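Local structure of N-carbamoylsarcosine amidase related protein (Thermoplasma acidophilum, 3EEF) at residues A4-D9 and D111-I116; A92-Y97 and A128-Y133. The protein binds zinc and probably hydrolyses N-carbamoylsarcosine or a related amide, as a member of the isochorismatase-like cysteine hydrolases. All coordinates share one frame; numbering follows the deposited sequence.

Contact 1 (A4-D9 and D111-I116); sequences ALVVVD and DTVVLI
Leu5, Val7, Val114 and Ile116 meet on one face of two neighbouring parallel strands, 3-8 and 112-116. Ile116 has the largest share. Its first torsion (chi1 70°) sets CG1 between the backbone N and the carbonyl carbon, a crowded position that turns this branch toward Val7. From CB, Ile116 CG2 goes to Leu5 CD1 at 4.0 Å. Ile116 CG1 lies beside Val7 CG1, also at 4.0 Å, and the two side chains point the same way. The tip, Ile116 CD1, rests 4.1 Å from Val7 CG2 and equally close to Leu5 CD1. An alanine in place of Ile116 would remove these branches and would probably open a gap beside Val7 and leave the Leu5 tip less confined. Leu5 CD1 also meets Val114 CG1 at 3.8 Å, and helix 22-40 covers Leu5. On the other face, Leu115 CD2 touches Val6 CB at 3.8 Å.

A parallel ladder joins the backbones. Ala4, Val6 and Val8 donate to Thr112, Val114 and Ile116, while Val114 and Ile116 donate back to Ala4 and Val6. These are inner strands of the isochorismatase sheet. Across the contact only peptide N-H and C=O pair, while aliphatic side chains meet by van der Waals packing.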
ATOM      1  N   ALA A   4      -0.649  19.301  -8.678  1.00 41.72           N
ATOM      2  CA  ALA A   4      -1.615  19.521  -7.616  1.00 37.75           C
ATOM      3  C   ALA A   4      -0.906  20.073  -6.415  1.00 38.27           C
ATOM      4  O   ALA A   4       0.268  19.759  -6.173  1.00 38.77           O
ATOM      5  CB  ALA A   4      -2.307  18.233  -7.263  1.00 36.06           C
ATOM      6  N   LEU A   5      -1.620  20.879  -5.641  1.00 36.21           N
ATOM      7  CA  LEU A   5      -1.032  21.444  -4.432  1.00 38.26           C
ATOM      8  C   LEU A   5      -1.450  20.601  -3.225  1.00 39.31           C
ATOM      9  O   LEU A   5      -2.631  20.353  -3.024  1.00 38.09           O
ATOM     10  CB  LEU A   5      -1.452  22.899  -4.253  1.00 36.01           C
ATOM     11  CG  LEU A   5      -0.990  23.606  -2.997  1.00 39.13           C
ATOM     12  CD1 LEU A   5       0.547  23.928  -3.035  1.00 30.17           C
ATOM     13  CD2 LEU A   5      -1.863  24.852  -2.807  1.00 33.42           C
ATOM     14  N   VAL A   6      -0.460  20.143  -2.463  1.00 38.65           N
ATOM     15  CA  VAL A   6      -0.684  19.360  -1.258  1.00 37.67           C
ATOM     16  C   VAL A   6      -0.274  20.226  -0.083  1.00 36.88           C
ATOM     17  O   VAL A   6       0.882  20.637  -0.003  1.00 36.45           O
ATOM     18  CB  VAL A   6       0.100  18.017  -1.268  1.00 39.16           C
ATOM     19  CG1 VAL A   6      -0.154  17.230   0.000  1.00 35.12           C
ATOM     20  CG2 VAL A   6      -0.304  17.187  -2.466  1.00 35.23           C
ATOM     21  N   VAL A   7      -1.240  20.538   0.786  1.00 36.08           N
ATOM     22  CA  VAL A   7      -1.040  21.462   1.902  1.00 36.78           C
ATOM     23  C   VAL A   7      -0.948  20.669   3.189  1.00 37.95           C
ATOM     24  O   VAL A   7      -1.981  20.191   3.711  1.00 38.60           O
ATOM     25  CB  VAL A   7      -2.194  22.479   2.045  1.00 38.03           C
ATOM     26  CG1 VAL A   7      -1.824  23.480   3.085  1.00 34.32           C
ATOM     27  CG2 VAL A   7      -2.517  23.219   0.706  1.00 34.14           C
ATOM     28  N   VAL A   8       0.272  20.536   3.714  1.00 36.63           N
ATOM     29  CA  VAL A   8       0.527  19.601   4.829  1.00 38.71           C
ATOM     30  C   VAL A   8       0.391  20.213   6.253  1.00 39.61           C
ATOM     31  O   VAL A   8       1.141  21.104   6.599  1.00 40.04           O
ATOM     32  CB  VAL A   8       1.933  18.938   4.695  1.00 38.65           C
ATOM     33  CG1 VAL A   8       2.115  17.844   5.781  1.00 36.10           C
ATOM     34  CG2 VAL A   8       2.141  18.362   3.237  1.00 31.64           C
ATOM     35  N   ASP A   9      -0.581  19.738   7.041  1.00 38.75           N
ATOM     36  CA  ASP A   9      -0.682  20.059   8.485  1.00 41.88           C
ATOM     37  C   ASP A   9      -0.736  21.537   8.858  1.00 42.92           C
ATOM     38  O   ASP A   9      -0.227  21.948   9.918  1.00 43.45           O
ATOM     39  CB  ASP A   9       0.451  19.365   9.285  1.00 44.10           C
ATOM     40  CG  ASP A   9       0.178  17.876   9.526  1.00 50.72           C
ATOM     41  OD1 ASP A   9      -1.003  17.481   9.740  1.00 52.53           O
ATOM     42  OD2 ASP A   9       1.161  17.098   9.503  1.00 63.72           O
ATOM     43  N   ASP A 111       0.942  14.792 -12.368  1.00 35.68           N
ATOM     44  CA  ASP A 111       2.306  14.270 -12.496  1.00 38.07           C
ATOM     45  C   ASP A 111       3.345  15.010 -11.630  1.00 36.78           C
ATOM     46  O   ASP A 111       4.503  14.607 -11.564  1.00 38.33           O
ATOM     47  CB  ASP A 111       2.733  14.280 -13.970  1.00 41.54           C
ATOM     48  CG  ASP A 111       2.816  15.690 -14.536  1.00 49.34           C
ATOM     49  OD1 ASP A 111       2.666  16.651 -13.754  1.00 53.88           O
ATOM     50  OD2 ASP A 111       3.017  15.832 -15.756  1.00 62.23           O
ATOM     51  N   THR A 112       2.926  16.072 -10.945  1.00 38.94           N
ATOM     52  CA  THR A 112       3.805  16.867 -10.120  1.00 37.98           C
ATOM     53  C   THR A 112       3.050  17.273  -8.875  1.00 39.04           C
ATOM     54  O   THR A 112       1.892  17.725  -8.973  1.00 38.63           O
ATOM     55  CB  THR A 112       4.244  18.131 -10.852  1.00 42.40           C
ATOM     56  OG1 THR A 112       4.843  17.759 -12.092  1.00 44.40           O
ATOM     57  CG2 THR A 112       5.278  18.958 -10.018  1.00 38.70           C
ATOM     58  N   VAL A 113       3.680  17.116  -7.714  1.00 36.53           N
ATOM     59  CA  VAL A 113       3.086  17.612  -6.479  1.00 37.25           C
ATOM     60  C   VAL A 113       3.804  18.845  -6.042  1.00 36.78           C
ATOM     61  O   VAL A 113       5.036  18.919  -6.091  1.00 38.07           O
ATOM     62  CB  VAL A 113       3.103  16.554  -5.318  1.00 38.37           C
ATOM     63  CG1 VAL A 113       2.120  15.404  -5.652  1.00 33.64           C
ATOM     64  CG2 VAL A 113       4.498  16.049  -5.054  1.00 35.00           C
ATOM     65  N   VAL A 114       3.038  19.846  -5.660  1.00 36.68           N
ATOM     66  CA  VAL A 114       3.633  21.043  -5.047  1.00 37.07           C
ATOM     67  C   VAL A 114       3.332  20.991  -3.586  1.00 35.83           C
ATOM     68  O   VAL A 114       2.171  20.875  -3.200  1.00 37.72           O
ATOM     69  CB  VAL A 114       3.061  22.334  -5.632  1.00 39.15           C
ATOM     70  CG1 VAL A 114       3.753  23.531  -4.992  1.00 31.83           C
ATOM     71  CG2 VAL A 114       3.245  22.326  -7.141  1.00 36.27           C
ATOM     72  N   LEU A 115       4.375  21.049  -2.775  1.00 38.73           N
ATOM     73  CA  LEU A 115       4.265  20.797  -1.325  1.00 40.50           C
ATOM     74  C   LEU A 115       4.464  22.069  -0.502  1.00 41.29           C
ATOM     75  O   LEU A 115       5.448  22.766  -0.659  1.00 40.42           O
ATOM     76  CB  LEU A 115       5.327  19.780  -0.891  1.00 38.65           C
ATOM     77  CG  LEU A 115       5.281  18.406  -1.516  1.00 39.34           C
ATOM     78  CD1 LEU A 115       6.450  17.549  -1.006  1.00 35.07           C
ATOM     79  CD2 LEU A 115       3.938  17.747  -1.202  1.00 39.46           C
ATOM     80  N   ILE A 116       3.518  22.367   0.368  1.00 42.25           N
ATOM     81  CA  ILE A 116       3.692  23.406   1.351  1.00 40.27           C
ATOM     82  C   ILE A 116       3.179  22.911   2.706  1.00 40.81           C
ATOM     83  O   ILE A 116       2.433  21.912   2.773  1.00 42.15           O
ATOM     84  CB  ILE A 116       2.942  24.690   0.919  1.00 44.57           C
ATOM     85  CG1 ILE A 116       1.429  24.519   0.986  1.00 41.32           C
ATOM     86  CG2 ILE A 116       3.358  25.101  -0.504  1.00 40.18           C
ATOM     87  CD1 ILE A 116       0.671  25.806   0.617  1.00 45.34           C
TER

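Contact 2 (A92-Y97 and A128-Y133); sequences AYSGFY and AADALY
Ser94 and Asp130 face each other from loop and helix. With OG anti to the backbone N (chi1 176°), the Ser94 hydroxyl is carried to Asp130 OD2, to which it donates a hydrogen bond. At 2.4 Å from Ser94 OG to Asp130 OD2 the modelled bond is very short, so its exact length is doubtful. The same OG accepts a hydrogen bond from Phe96 N at 3.0 Å, and the N-H points at it well (163°). If both bonds hold as modelled, they would fix the hydroxyl's rotation.

The Ser94 OG to Phe96 N bond makes an ST turn, in the loop between strand 86-90 and helix 101-107 of the isochorismatase fold. The turn meets helix 123-133.

Phe96 and Asp130 run past each other in opposite directions. The ring and the carboxylate are turned nearly square, with planes 86° apart. Asp130 presents its CB to Phe96 ring atom CD2 at 3.2 Å, a tight approach. Further along the ring, Phe96 CE2 lies 3.6 Å from Ala131 N, and Phe96 CZ lies 3.9 Å from Ala131 CA. The methyl CB of Ala131 is 4.1 Å from Phe96 CE2. Ser94 OG sits at the ring edge, in its plane.

Thr127 OG1 of helix 123-133 also bonds Gly95 N, and Leu101 and Leu105 of helix 101-107 touch the Phe96 ring as well. Tyr97 leaves the turn toward a neighbouring subunit, where its ring meets Tyr133 of that chain.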
ATOM      1  N   ALA A  92      -0.379   9.301  10.077  1.00 34.60           N
ATOM      2  CA  ALA A  92       1.083   9.151  10.072  1.00 34.24           C
ATOM      3  C   ALA A  92       1.706  10.332   9.349  1.00 34.86           C
ATOM      4  O   ALA A  92       0.993  11.226   8.809  1.00 36.04           O
ATOM      5  CB  ALA A  92       1.490   7.819   9.390  1.00 33.92           C
ATOM      6  N   TYR A  93       3.029  10.388   9.357  1.00 33.76           N
ATOM      7  CA  TYR A  93       3.721  11.599   8.860  1.00 31.43           C
ATOM      8  C   TYR A  93       3.373  11.886   7.403  1.00 34.36           C
ATOM      9  O   TYR A  93       2.994  13.020   7.068  1.00 34.63           O
ATOM     10  CB  TYR A  93       5.231  11.472   9.009  1.00 30.43           C
ATOM     11  CG  TYR A  93       5.737  11.306  10.438  1.00 27.39           C
ATOM     12  CD1 TYR A  93       5.196  12.047  11.499  1.00 39.47           C
ATOM     13  CD2 TYR A  93       6.809  10.472  10.712  1.00 35.86           C
ATOM     14  CE1 TYR A  93       5.687  11.909  12.775  1.00 33.82           C
ATOM     15  CE2 TYR A  93       7.302  10.326  11.999  1.00 38.48           C
ATOM     16  CZ  TYR A  93       6.751  11.048  13.020  1.00 40.40           C
ATOM     17  OH  TYR A  93       7.247  10.857  14.294  1.00 42.78           O
ATOM     18  N   SER A  94       3.505  10.864   6.548  1.00 35.92           N
ATOM     19  CA  SER A  94       3.199  11.006   5.136  1.00 35.62           C
ATOM     20  C   SER A  94       1.719  11.200   4.838  1.00 35.61           C
ATOM     21  O   SER A  94       0.872  10.437   5.314  1.00 38.48           O
ATOM     22  CB  SER A  94       3.668   9.782   4.355  1.00 36.78           C
ATOM     23  OG  SER A  94       3.275   9.916   2.998  1.00 39.65           O
ATOM     24  N   GLY A  95       1.420  12.178   3.992  1.00 34.19           N
ATOM     25  CA  GLY A  95       0.069  12.375   3.469  1.00 33.24           C
ATOM     26  C   GLY A  95      -0.511  11.226   2.674  1.00 34.97           C
ATOM     27  O   GLY A  95      -1.715  11.202   2.424  1.00 37.43           O
ATOM     28  N   PHE A  96       0.336  10.273   2.266  1.00 33.77           N
ATOM     29  CA  PHE A  96      -0.111   9.115   1.498  1.00 32.86           C
ATOM     30  C   PHE A  96      -0.477   7.912   2.335  1.00 34.66           C
ATOM     31  O   PHE A  96      -1.295   7.101   1.901  1.00 33.50           O
ATOM     32  CB  PHE A  96       0.975   8.650   0.551  1.00 30.54           C
ATOM     33  CG  PHE A  96       1.251   9.600  -0.574  1.00 32.24           C
ATOM     34  CD1 PHE A  96       0.560   9.491  -1.784  1.00 30.66           C
ATOM     35  CD2 PHE A  96       2.220  10.583  -0.455  1.00 34.39           C
ATOM     36  CE1 PHE A  96       0.830  10.375  -2.874  1.00 32.48           C
ATOM     37  CE2 PHE A  96       2.487  11.499  -1.554  1.00 30.29           C
ATOM     38  CZ  PHE A  96       1.784  11.380  -2.739  1.00 28.75           C
ATOM     39  N   TYR A  97       0.136   7.754   3.513  1.00 34.68           N
ATOM     40  CA  TYR A  97      -0.082   6.538   4.279  1.00 31.51           C
ATOM     41  C   TYR A  97      -1.480   6.439   4.874  1.00 32.73           C
ATOM     42  O   TYR A  97      -1.919   7.270   5.725  1.00 30.21           O
ATOM     43  CB  TYR A  97       0.928   6.336   5.392  1.00 32.74           C
ATOM     44  CG  TYR A  97       0.866   4.882   5.882  1.00 35.31           C
ATOM     45  CD1 TYR A  97       0.248   4.542   7.084  1.00 40.53           C
ATOM     46  CD2 TYR A  97       1.353   3.851   5.094  1.00 35.88           C
ATOM     47  CE1 TYR A  97       0.161   3.233   7.504  1.00 34.89           C
ATOM     48  CE2 TYR A  97       1.274   2.538   5.515  1.00 40.35           C
ATOM     49  CZ  TYR A  97       0.669   2.254   6.724  1.00 32.09           C
ATOM     50  OH  TYR A  97       0.595   0.973   7.156  1.00 35.46           O
ATOM     51  N   ALA A 128       6.931  13.905   0.707  1.00 38.06           N
ATOM     52  CA  ALA A 128       7.809  14.028  -0.482  1.00 37.06           C
ATOM     53  C   ALA A 128       8.341  12.662  -0.889  1.00 39.65           C
ATOM     54  O   ALA A 128       8.278  12.270  -2.055  1.00 42.76           O
ATOM     55  CB  ALA A 128       8.982  14.967  -0.180  1.00 32.67           C
ATOM     56  N   ALA A 129       8.849  11.936   0.098  1.00 39.27           N
ATOM     57  CA  ALA A 129       9.389  10.594  -0.085  1.00 37.04           C
ATOM     58  C   ALA A 129       8.397   9.700  -0.798  1.00 34.31           C
ATOM     59  O   ALA A 129       8.719   9.040  -1.804  1.00 31.54           O
ATOM     60  CB  ALA A 129       9.771   9.988   1.296  1.00 33.33           C
ATOM     61  N   ASP A 130       7.182   9.684  -0.287  1.00 32.48           N
ATOM     62  CA  ASP A 130       6.144   8.826  -0.875  1.00 32.46           C
ATOM     63  C   ASP A 130       5.757   9.229  -2.286  1.00 34.14           C
ATOM     64  O   ASP A 130       5.372   8.373  -3.072  1.00 34.02           O
ATOM     65  CB  ASP A 130       4.905   8.808  -0.010  1.00 31.21           C
ATOM     66  CG  ASP A 130       4.965   7.745   1.082  1.00 42.09           C
ATOM     67  OD1 ASP A 130       5.704   6.748   0.903  1.00 29.21           O
ATOM     68  OD2 ASP A 130       4.261   7.913   2.109  1.00 34.19           O
ATOM     69  N   ALA A 131       5.791  10.536  -2.568  1.00 36.38           N
ATOM     70  CA  ALA A 131       5.527  11.108  -3.891  1.00 34.49           C
ATOM     71  C   ALA A 131       6.519  10.552  -4.887  1.00 35.70           C
ATOM     72  O   ALA A 131       6.147  10.102  -5.966  1.00 34.14           O
ATOM     73  CB  ALA A 131       5.667  12.640  -3.819  1.00 34.65           C
ATOM     74  N   LEU A 132       7.796  10.563  -4.491  1.00 37.04           N
ATOM     75  CA  LEU A 132       8.877   9.998  -5.281  1.00 35.21           C
ATOM     76  C   LEU A 132       8.689   8.540  -5.620  1.00 35.41           C
ATOM     77  O   LEU A 132       8.777   8.161  -6.760  1.00 39.41           O
ATOM     78  CB  LEU A 132      10.203  10.155  -4.561  1.00 35.77           C
ATOM     79  CG  LEU A 132      11.400   9.785  -5.454  1.00 42.13           C
ATOM     80  CD1 LEU A 132      11.440  10.709  -6.689  1.00 39.28           C
ATOM     81  CD2 LEU A 132      12.662   9.894  -4.672  1.00 25.66           C
ATOM     82  N   TYR A 133       8.461   7.704  -4.620  1.00 37.22           N
ATOM     83  CA  TYR A 133       8.174   6.288  -4.851  1.00 36.91           C
ATOM     84  C   TYR A 133       7.058   6.086  -5.901  1.00 37.68           C
ATOM     85  O   TYR A 133       7.069   5.135  -6.681  1.00 36.80           O
ATOM     86  CB  TYR A 133       7.708   5.627  -3.569  1.00 36.95           C
ATOM     87  CG  TYR A 133       8.633   5.694  -2.349  1.00 38.06           C
ATOM     88  CD1 TYR A 133       9.907   6.250  -2.412  1.00 32.34           C
ATOM     89  CD2 TYR A 133       8.227   5.143  -1.142  1.00 41.01           C
ATOM     90  CE1 TYR A 133      10.726   6.279  -1.311  1.00 37.33           C
ATOM     91  CE2 TYR A 133       9.045   5.156  -0.033  1.00 39.11           C
ATOM     92  CZ  TYR A 133      10.288   5.729  -0.125  1.00 35.96           C
ATOM     93  OH  TYR A 133      11.101   5.776   0.967  1.00 39.33           O
TER

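In the fold
Both contacts are buried, with centres 11 Å apart. Contact 1 lies deeper, about 6 Å from the centre of the chain, and no other chain of the assembly touches it. Contact 2 is about 10 Å from that centre and has a second subunit against it. They share no segment but join through strand 112-116 and helix 123-133, which follow each other in the chain. Leu115 CD1 packs on Ala128 CB at 3.7 Å, and Val113 CG2 on Ala131 CB at 3.8 Å. Contact 1 rests on backbone bonds and aliphatic side chains. Contact 2, loop against helix, uses a serine, a carboxylate and an aromatic ring.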